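Uncharacterized protein (Pyrococcus furiosus DSM 3638, PDB 3WZ2) probably acts as an archaeal proteasome-assembly chaperone or proteasome activator of the PAC2 family, forming an assembly of five chains. Local coordinates at residues F22-P27 and V113-G118; I35-L40 and I80-A85; G50-L55 and L72-K77. All coordinates share one frame; numbering follows the deposited sequence.

Contact 1 (F22-P27 and V113-G118); sequences FIEGYP and VISLAG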
loop_
_atom_site.group_PDB
_atom_site.type_symbol
_atom_site.label_atom_id
_atom_site.label_comp_id
_atom_site.label_asym_id
_atom_site.label_seq_id
_atom_site.Cartn_x
_atom_site.Cartn_y
_atom_site.Cartn_z
ATOM N N PHE B 22 -27.045 -23.371 -1.874
ATOM C CA PHE B 22 -25.786 -22.782 -2.322
ATOM C C PHE B 22 -24.652 -23.578 -1.765
ATOM O O PHE B 22 -24.553 -23.745 -0.543
ATOM C CB PHE B 22 -25.675 -21.357 -1.812
ATOM C CG PHE B 22 -24.455 -20.635 -2.291
ATOM C CD1 PHE B 22 -24.501 -19.885 -3.437
ATOM C CD2 PHE B 22 -23.288 -20.658 -1.568
ATOM C CE1 PHE B 22 -23.385 -19.186 -3.875
ATOM C CE2 PHE B 22 -22.171 -19.959 -1.990
ATOM C CZ PHE B 22 -22.223 -19.220 -3.142
ATOM N N ILE B 23 -23.799 -24.070 -2.648
ATOM C CA ILE B 23 -22.682 -24.901 -2.245
ATOM C C ILE B 23 -21.389 -24.219 -2.613
ATOM O O ILE B 23 -21.203 -23.851 -3.769
ATOM C CB ILE B 23 -22.747 -26.237 -2.967
ATOM C CG1 ILE B 23 -24.035 -26.952 -2.571
ATOM C CG2 ILE B 23 -21.537 -27.084 -2.627
ATOM C CD1 ILE B 23 -24.390 -28.072 -3.516
ATOM N N GLU B 24 -20.487 -24.056 -1.650
ATOM C CA GLU B 24 -19.264 -23.310 -1.899
ATOM C C GLU B 24 -18.061 -24.240 -1.748
ATOM O O GLU B 24 -17.955 -24.933 -0.754
ATOM C CB GLU B 24 -19.158 -22.153 -0.888
ATOM C CG GLU B 24 -17.809 -21.477 -0.846
ATOM C CD GLU B 24 -16.816 -22.106 0.135
ATOM O OE1 GLU B 24 -17.139 -22.283 1.335
ATOM O OE2 GLU B 24 -15.664 -22.322 -0.258
ATOM N N GLY B 25 -17.164 -24.246 -2.725
ATOM C CA GLY B 25 -15.968 -25.077 -2.677
ATOM C C GLY B 25 -14.732 -24.336 -3.157
ATOM O O GLY B 25 -14.047 -24.799 -4.066
ATOM N N TYR B 26 -14.421 -23.210 -2.525
ATOM C CA TYR B 26 -13.250 -22.417 -2.907
ATOM C C TYR B 26 -11.960 -23.153 -2.521
ATOM O O TYR B 26 -11.982 -24.031 -1.666
ATOM C CB TYR B 26 -13.267 -21.023 -2.262
ATOM C CG TYR B 26 -14.057 -19.945 -3.027
ATOM C CD1 TYR B 26 -15.096 -20.292 -3.866
ATOM C CD2 TYR B 26 -13.710 -18.588 -2.917
ATOM C CE1 TYR B 26 -15.803 -19.352 -4.580
ATOM C CE2 TYR B 26 -14.423 -17.625 -3.618
ATOM C CZ TYR B 26 -15.474 -18.002 -4.441
ATOM O OH TYR B 26 -16.213 -17.094 -5.159
ATOM N N PRO B 27 -10.831 -22.784 -3.136
ATOM C CA PRO B 27 -9.581 -23.441 -2.779
ATOM C C PRO B 27 -9.219 -23.326 -1.327
ATOM O O PRO B 27 -9.404 -22.289 -0.711
ATOM C CB PRO B 27 -8.529 -22.705 -3.629
ATOM C CG PRO B 27 -9.307 -22.111 -4.766
ATOM C CD PRO B 27 -10.641 -21.770 -4.195
ATOM N N VAL B 113 -26.915 -23.093 2.958
ATOM C CA VAL B 113 -25.608 -22.658 2.571
ATOM C C VAL B 113 -24.637 -23.692 3.067
ATOM O O VAL B 113 -24.464 -23.862 4.262
ATOM C CB VAL B 113 -25.303 -21.280 3.186
ATOM C CG1 VAL B 113 -24.036 -20.698 2.603
ATOM C CG2 VAL B 113 -26.463 -20.325 2.940
ATOM N N ILE B 114 -23.959 -24.370 2.149
ATOM C CA ILE B 114 -23.131 -25.512 2.500
ATOM C C ILE B 114 -21.739 -25.261 1.950
ATOM O O ILE B 114 -21.553 -25.142 0.747
ATOM C CB ILE B 114 -23.693 -26.810 1.883
ATOM C CG1 ILE B 114 -25.099 -27.085 2.376
ATOM C CG2 ILE B 114 -22.819 -27.992 2.259
ATOM C CD1 ILE B 114 -25.879 -28.100 1.554
ATOM N N SER B 115 -20.749 -25.222 2.825
ATOM C CA SER B 115 -19.362 -25.161 2.393
ATOM C C SER B 115 -18.705 -26.534 2.450
ATOM O O SER B 115 -18.954 -27.320 3.344
ATOM C CB SER B 115 -18.590 -24.156 3.285
ATOM O OG SER B 115 -19.083 -22.842 3.091
ATOM N N LEU B 116 -17.900 -26.815 1.446
ATOM C CA LEU B 116 -17.135 -28.026 1.356
ATOM C C LEU B 116 -15.681 -27.691 1.599
ATOM O O LEU B 116 -15.113 -26.843 0.912
ATOM C CB LEU B 116 -17.272 -28.613 -0.045
ATOM C CG LEU B 116 -18.696 -28.765 -0.529
ATOM C CD1 LEU B 116 -18.651 -29.419 -1.887
ATOM C CD2 LEU B 116 -19.524 -29.581 0.453
ATOM N N ALA B 117 -15.100 -28.293 2.613
ATOM C CA ALA B 117 -13.750 -27.923 3.042
ATOM C C ALA B 117 -12.943 -29.164 3.369
ATOM O O ALA B 117 -13.495 -30.273 3.470
ATOM C CB ALA B 117 -13.821 -27.018 4.258
ATOM N N GLY B 118 -11.655 -28.942 3.631
ATOM C CA GLY B 118 -10.753 -29.970 4.113
ATOM C C GLY B 118 -10.311 -29.718 5.539
ATOM O O GLY B 118 -10.441 -28.634 6.029
HETATM O O HOH W 1 -13.177 -24.999 0.957
#
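The ring of Phe22 meets Val113 through CD2, 4.2 Å from Val113 CG1, which approaches obliquely. Ile101 and Leu105 of helix 91-107 and Ile81 and Ala83 of strand 80-85 also pack on this side chain.

The second flat group is the Glu24 carboxylate. Ser115 OG donates to Glu24 OE1 at 2.7 Å, and OE1 receives it through its anti lone pair. Glu24 OE1 is also bonded to Ser160 OG. Tyr26 N donates to Glu24 OE2 at 2.7 Å, on the anti side and 21° out of the carboxylate plane. Both oxygens of this buried acid are therefore gripped, which fixes the rotation of the group. CG stands anti to the backbone N (chi1 168°), and the bend at chi2 (-89°) puts CD on the side of Ser115. The surrounding donors would probably help to stabilise a negative charge here.

The backbones run parallel. Ile114 N donates to Phe22 O at 2.8 Å. Glu24 N donates to Ile114 O, and Leu116 N to Glu24 O at 2.9 Å. Ile23 CA adds a CH...O contact to Ile114 O at 3.2 Å. Past the last of these bonds, one water donates to both Tyr26 O and Leu116 O, the latter at 2.7 Å, and joins the diverging chains.

On the other face of the sheet, Ile23 CG2 touches Leu116 CD1 at 3.8 Å. The two side chains cross obliquely.

The pair lies deep in the mixed sheet, with strand 80-85 beyond strand 21-24. Helices 91-107 and 158-169 pack on the face with Phe22, Glu24, Val113 and Ser115. Helix 188-202 packs on the face with Ile23 and Ile114.

Contact 2 (I35-L40 and I80-A85); sequences IAANFL and IIIAIA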
loop_
_atom_site.group_PDB
_atom_site.type_symbol
_atom_site.label_atom_id
_atom_site.label_comp_id
_atom_site.label_asym_id
_atom_site.label_seq_id
_atom_site.Cartn_x
_atom_site.Cartn_y
_atom_site.Cartn_z
ATOM N N ILE B 35 -11.968 -29.718 -5.486
ATOM C CA ILE B 35 -12.215 -30.938 -6.262
ATOM C C ILE B 35 -13.686 -31.353 -6.174
ATOM O O ILE B 35 -14.331 -31.682 -7.171
ATOM C CB ILE B 35 -11.277 -32.061 -5.748
ATOM C CG1 ILE B 35 -9.830 -31.689 -6.068
ATOM C CG2 ILE B 35 -11.619 -33.371 -6.402
ATOM C CD1 ILE B 35 -8.786 -32.411 -5.243
ATOM N N ALA B 36 -14.228 -31.367 -4.966
ATOM C CA ALA B 36 -15.605 -31.810 -4.790
ATOM C C ALA B 36 -16.571 -30.957 -5.617
ATOM O O ALA B 36 -17.484 -31.462 -6.264
ATOM C CB ALA B 36 -15.969 -31.752 -3.325
ATOM N N ALA B 37 -16.395 -29.648 -5.570
ATOM C CA ALA B 37 -17.367 -28.749 -6.192
ATOM C C ALA B 37 -17.279 -28.789 -7.694
ATOM O O ALA B 37 -18.316 -28.737 -8.367
ATOM C CB ALA B 37 -17.172 -27.323 -5.690
ATOM N N ASN B 38 -16.063 -28.864 -8.207
ATOM C CA ASN B 38 -15.852 -29.048 -9.653
ATOM C C ASN B 38 -16.412 -30.358 -10.157
ATOM O O ASN B 38 -17.131 -30.387 -11.155
ATOM C CB ASN B 38 -14.386 -28.937 -10.018
ATOM C CG ASN B 38 -13.937 -27.488 -10.161
ATOM O OD1 ASN B 38 -14.156 -26.869 -11.202
ATOM N ND2 ASN B 38 -13.352 -26.921 -9.094
ATOM N N PHE B 39 -16.181 -31.426 -9.404
ATOM C CA PHE B 39 -16.785 -32.693 -9.742
ATOM C C PHE B 39 -18.293 -32.594 -9.770
ATOM O O PHE B 39 -18.930 -33.020 -10.720
ATOM C CB PHE B 39 -16.357 -33.761 -8.759
ATOM C CG PHE B 39 -16.856 -35.122 -9.120
ATOM C CD1 PHE B 39 -16.438 -35.715 -10.308
ATOM C CD2 PHE B 39 -17.713 -35.809 -8.296
ATOM C CE1 PHE B 39 -16.873 -36.954 -10.656
ATOM C CE2 PHE B 39 -18.168 -37.063 -8.651
ATOM C CZ PHE B 39 -17.739 -37.637 -9.837
ATOM N N LEU B 40 -18.905 -32.041 -8.726
ATOM C CA LEU B 40 -20.354 -31.974 -8.730
ATOM C C LEU B 40 -20.930 -31.160 -9.844
ATOM O O LEU B 40 -22.009 -31.476 -10.333
ATOM C CB LEU B 40 -20.895 -31.417 -7.435
ATOM C CG LEU B 40 -20.864 -32.383 -6.268
ATOM C CD1 LEU B 40 -20.865 -31.627 -4.956
ATOM C CD2 LEU B 40 -22.063 -33.303 -6.354
ATOM N N ILE B 80 -30.065 -25.458 -7.224
ATOM C CA ILE B 80 -28.726 -25.598 -6.697
ATOM C C ILE B 80 -27.752 -24.657 -7.395
ATOM O O ILE B 80 -27.760 -24.546 -8.627
ATOM C CB ILE B 80 -28.214 -27.039 -6.812
ATOM C CG1 ILE B 80 -29.183 -27.949 -6.056
ATOM C CG2 ILE B 80 -26.815 -27.146 -6.219
ATOM C CD1 ILE B 80 -28.891 -29.404 -6.169
ATOM N N ILE B 81 -26.923 -23.982 -6.600
ATOM C CA ILE B 81 -25.828 -23.158 -7.094
ATOM C C ILE B 81 -24.540 -23.686 -6.500
ATOM O O ILE B 81 -24.477 -23.973 -5.303
ATOM C CB ILE B 81 -25.991 -21.700 -6.679
ATOM C CG1 ILE B 81 -27.329 -21.132 -7.191
ATOM C CG2 ILE B 81 -24.822 -20.868 -7.170
ATOM C CD1 ILE B 81 -27.652 -19.760 -6.672
ATOM N N ILE B 82 -23.513 -23.813 -7.342
ATOM C CA ILE B 82 -22.164 -24.166 -6.894
ATOM C C ILE B 82 -21.199 -23.056 -7.222
ATOM O O ILE B 82 -21.164 -22.593 -8.360
ATOM C CB ILE B 82 -21.699 -25.459 -7.553
ATOM C CG1 ILE B 82 -22.634 -26.573 -7.096
ATOM C CG2 ILE B 82 -20.274 -25.792 -7.167
ATOM C CD1 ILE B 82 -22.272 -27.920 -7.620
ATOM N N ALA B 83 -20.417 -22.630 -6.233
ATOM C CA ALA B 83 -19.457 -21.553 -6.389
ATOM C C ALA B 83 -18.054 -22.109 -6.424
ATOM O O ALA B 83 -17.646 -22.815 -5.482
ATOM C CB ALA B 83 -19.595 -20.584 -5.223
ATOM N N ILE B 84 -17.291 -21.709 -7.443
ATOM C CA ILE B 84 -15.947 -22.239 -7.713
ATOM C C ILE B 84 -15.003 -21.064 -7.871
ATOM O O ILE B 84 -15.390 -20.027 -8.390
ATOM C CB ILE B 84 -15.992 -23.072 -9.026
ATOM C CG1 ILE B 84 -16.777 -24.417 -8.722
ATOM C CG2 ILE B 84 -14.595 -23.260 -9.627
ATOM C CD1 ILE B 84 -17.013 -25.333 -9.887
ATOM N N ALA B 85 -13.761 -21.235 -7.453
ATOM C CA ALA B 85 -12.712 -20.291 -7.752
ATOM C C ALA B 85 -11.442 -21.003 -8.188
ATOM O O ALA B 85 -10.986 -21.911 -7.513
ATOM C CB ALA B 85 -12.420 -19.432 -6.523
#
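This contact belongs to a beta-alpha-beta crossover. Helix 32-43 links the parallel strands 21-24 and 47-53 and packs on strand 80-85, one of the two strands between them in the sheet. Ala37 sits over Ile82, with Ala37 CB 3.8 Å from Ile82 CG2. Ile82 CG1 lies beside the backbone N (chi1 -63°), leaving CG2 to face Ala37. The small alanine lets the helix come close, and Ala37 O is 3.7 Å from the same methyl. Ile82 CD1 reaches on to Leu40, 3.8 Å from Leu40 CB.

Ile84 meets Asn38, whose amide crosses it at a slant. Asn38 OD1 lies 3.5 Å from Ile84 CD1, while Asn38 ND2 is nearer Ile84 CG2, at 3.9 Å. Asn38 ND2 is held by a hydrogen bond to His34 O, one turn back. An alanine in place of Asn38 would probably leave His34 O without this side-chain donor and open a gap beside Ile84 CD1.

Leu40 also touches Val195 and Leu198 of helix 188-202. The axes of the two short segments make 129°, so the helix runs slantwise and roughly against the strand. Such helix-on-sheet packing is typical of layered alpha/beta folds.

Contact 3 (G50-L55 and L72-K77); sequences GYVDSL and LRFYGK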
loop_
_atom_site.group_PDB
_atom_site.type_symbol
_atom_site.label_atom_id
_atom_site.label_comp_id
_atom_site.label_asym_id
_atom_site.label_seq_id
_atom_site.Cartn_x
_atom_site.Cartn_y
_atom_site.Cartn_z
ATOM N N GLY B 50 -23.323 -17.430 -13.667
ATOM C CA GLY B 50 -22.825 -16.155 -13.217
ATOM C C GLY B 50 -21.384 -16.183 -12.784
ATOM O O GLY B 50 -20.696 -17.178 -12.926
ATOM N N TYR B 51 -20.927 -15.054 -12.248
ATOM C CA TYR B 51 -19.540 -14.898 -11.894
ATOM C C TYR B 51 -19.377 -13.775 -10.906
ATOM O O TYR B 51 -20.282 -12.970 -10.705
ATOM C CB TYR B 51 -18.688 -14.661 -13.150
ATOM C CG TYR B 51 -19.133 -13.480 -13.994
ATOM C CD1 TYR B 51 -20.264 -13.570 -14.786
ATOM C CD2 TYR B 51 -18.413 -12.303 -14.003
ATOM C CE1 TYR B 51 -20.679 -12.514 -15.570
ATOM C CE2 TYR B 51 -18.817 -11.231 -14.791
ATOM C CZ TYR B 51 -19.957 -11.340 -15.564
ATOM O OH TYR B 51 -20.379 -10.276 -16.365
ATOM N N VAL B 52 -18.205 -13.716 -10.307
ATOM C CA VAL B 52 -17.785 -12.584 -9.522
ATOM C C VAL B 52 -16.925 -11.650 -10.361
ATOM O O VAL B 52 -16.007 -12.069 -11.071
ATOM C CB VAL B 52 -16.948 -13.026 -8.344
ATOM C CG1 VAL B 52 -16.570 -11.844 -7.482
ATOM C CG2 VAL B 52 -17.689 -14.074 -7.547
ATOM N N ASP B 53 -17.226 -10.374 -10.264
ATOM C CA ASP B 53 -16.591 -9.361 -11.080
ATOM C C ASP B 53 -15.957 -8.329 -10.154
ATOM O O ASP B 53 -16.629 -7.737 -9.321
ATOM C CB ASP B 53 -17.638 -8.688 -11.983
ATOM C CG ASP B 53 -17.036 -7.633 -12.894
ATOM O OD1 ASP B 53 -15.868 -7.783 -13.327
ATOM O OD2 ASP B 53 -17.723 -6.650 -13.150
ATOM N N SER B 54 -14.658 -8.122 -10.307
ATOM C CA SER B 54 -13.928 -7.161 -9.502
ATOM C C SER B 54 -12.646 -6.779 -10.193
ATOM O O SER B 54 -11.941 -7.638 -10.749
ATOM C CB SER B 54 -13.584 -7.798 -8.157
ATOM O OG SER B 54 -12.749 -6.971 -7.349
ATOM N N LEU B 55 -12.292 -5.507 -10.092
ATOM C CA LEU B 55 -10.996 -5.018 -10.579
ATOM C C LEU B 55 -9.846 -5.684 -9.872
ATOM O O LEU B 55 -8.727 -5.630 -10.342
ATOM C CB LEU B 55 -10.860 -3.517 -10.360
ATOM C CG LEU B 55 -11.898 -2.649 -11.079
ATOM C CD1 LEU B 55 -11.804 -1.216 -10.537
ATOM C CD2 LEU B 55 -11.713 -2.691 -12.595
ATOM N N LEU B 72 -13.740 -16.839 -11.209
ATOM C CA LEU B 72 -14.654 -17.035 -10.078
ATOM C C LEU B 72 -16.063 -17.115 -10.598
ATOM O O LEU B 72 -16.583 -16.142 -11.120
ATOM C CB LEU B 72 -14.548 -15.882 -9.083
ATOM C CG LEU B 72 -13.544 -16.098 -7.981
ATOM C CD1 LEU B 72 -12.116 -16.081 -8.508
ATOM C CD2 LEU B 72 -13.718 -15.031 -6.914
ATOM N N ARG B 73 -16.636 -18.299 -10.562
ATOM C CA ARG B 73 -17.850 -18.539 -11.299
ATOM C C ARG B 73 -18.863 -19.321 -10.461
ATOM O O ARG B 73 -18.509 -19.955 -9.472
ATOM C CB ARG B 73 -17.608 -19.221 -12.670
ATOM C CG ARG B 73 -16.599 -20.308 -12.661
ATOM C CD ARG B 73 -16.203 -20.784 -14.062
ATOM N NE ARG B 73 -15.488 -22.030 -13.869
ATOM C CZ ARG B 73 -14.244 -22.111 -13.468
ATOM N NH1 ARG B 73 -13.529 -21.006 -13.260
ATOM N NH2 ARG B 73 -13.681 -23.294 -13.332
ATOM N N PHE B 74 -20.116 -19.225 -10.885
ATOM C CA PHE B 74 -21.241 -19.930 -10.284
ATOM C C PHE B 74 -21.895 -20.803 -11.324
ATOM O O PHE B 74 -22.187 -20.347 -12.436
ATOM C CB PHE B 74 -22.264 -18.933 -9.759
ATOM C CG PHE B 74 -21.699 -18.000 -8.733
ATOM C CD1 PHE B 74 -21.512 -18.418 -7.437
ATOM C CD2 PHE B 74 -21.326 -16.704 -9.078
ATOM C CE1 PHE B 74 -20.977 -17.565 -6.491
ATOM C CE2 PHE B 74 -20.787 -15.846 -8.126
ATOM C CZ PHE B 74 -20.595 -16.289 -6.831
ATOM N N TYR B 75 -22.109 -22.069 -10.962
ATOM C CA TYR B 75 -22.841 -23.007 -11.775
ATOM C C TYR B 75 -24.178 -23.273 -11.150
ATOM O O TYR B 75 -24.343 -23.156 -9.932
ATOM C CB TYR B 75 -22.057 -24.306 -11.891
ATOM C CG TYR B 75 -20.787 -24.192 -12.691
ATOM C CD1 TYR B 75 -20.812 -24.290 -14.080
ATOM C CD2 TYR B 75 -19.585 -23.980 -12.080
ATOM C CE1 TYR B 75 -19.665 -24.180 -14.835
ATOM C CE2 TYR B 75 -18.414 -23.872 -12.825
ATOM C CZ TYR B 75 -18.474 -23.965 -14.202
ATOM O OH TYR B 75 -17.318 -23.862 -14.915
ATOM N N GLY B 76 -25.133 -23.647 -11.981
ATOM C CA GLY B 76 -26.508 -23.724 -11.585
ATOM C C GLY B 76 -27.226 -24.837 -12.284
ATOM O O GLY B 76 -27.008 -25.083 -13.470
ATOM N N LYS B 77 -28.078 -25.513 -11.540
ATOM C CA LYS B 77 -29.119 -26.350 -12.090
ATOM C C LYS B 77 -30.266 -26.425 -11.115
ATOM O O LYS B 77 -30.052 -26.810 -9.970
ATOM C CB LYS B 77 -28.553 -27.766 -12.230
ATOM C CG LYS B 77 -29.477 -28.778 -12.910
ATOM C CD LYS B 77 -29.425 -28.515 -14.399
ATOM C CE LYS B 77 -28.899 -29.652 -15.228
ATOM N NZ LYS B 77 -29.887 -29.844 -16.316
HETATM O O HOH W 2 -14.053 -13.832 -11.879
#
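Backbone hydrogen bonds join Gly50 and Phe74. Phe74 N donates to Gly50 O at 2.9 Å, from above the carbonyl plane. The return bond, Gly50 N to Phe74 O, is weak at 3.4 Å. Tyr51 and Arg73 form the following non-hydrogen-bonded pair. Val52 N then donates to Leu72 O at 3.0 Å, and a water links Val52 O to Leu72 N.

Apolar contacts gather on one side. Val52 CB meets Leu72 CB at 3.8 Å, and Val52 CG2 meets Phe74 CE2 at 3.6 Å, oblique to the ring. The Phe74 ring turns its edge to the Gly50-Tyr51 peptide, with Phe74 CD2 3.6 Å from Tyr51 N.

The other face carries Tyr51, Arg73 and Tyr75. Arg73 NE donates to Tyr75 OH at 2.8 Å, close to the guanidinium plane. Arg73 NH1 also forms a salt bridge with Asp86. Tyr51 CG sits between its backbone N and carbonyl carbon (chi1 56°), and the ring makes a T-shaped stack with Trp165 of a second subunit.

The arrangement is a short antiparallel strand pair near one margin of a mixed sheet, where the sheet also meets a neighbouring subunit.

In the fold
The three contacts join elements of one mixed beta-sheet of this PAC2 family protein. Strand 80-85 lies between strands 21-24 and 72-77. Contacts 1 and 2 have centres about 8 Å apart and are joined by a probable hydrogen bond from Ile23 N to Ile81 O, 2.7 Å. Contacts 2 and 3, about 11 Å apart between centres, are joined likewise by Ile82 N and Tyr75 O at 2.8 Å. The centres of contacts 1 and 3 are about 14 Å apart, yet Phe22 CE1 reaches Phe74 CE1 at 3.9 Å. Along the chain, contact 3 nests inside contact 2, and contact 2 inside contact 1. Of the three, contact 3 is the one that reaches another subunit.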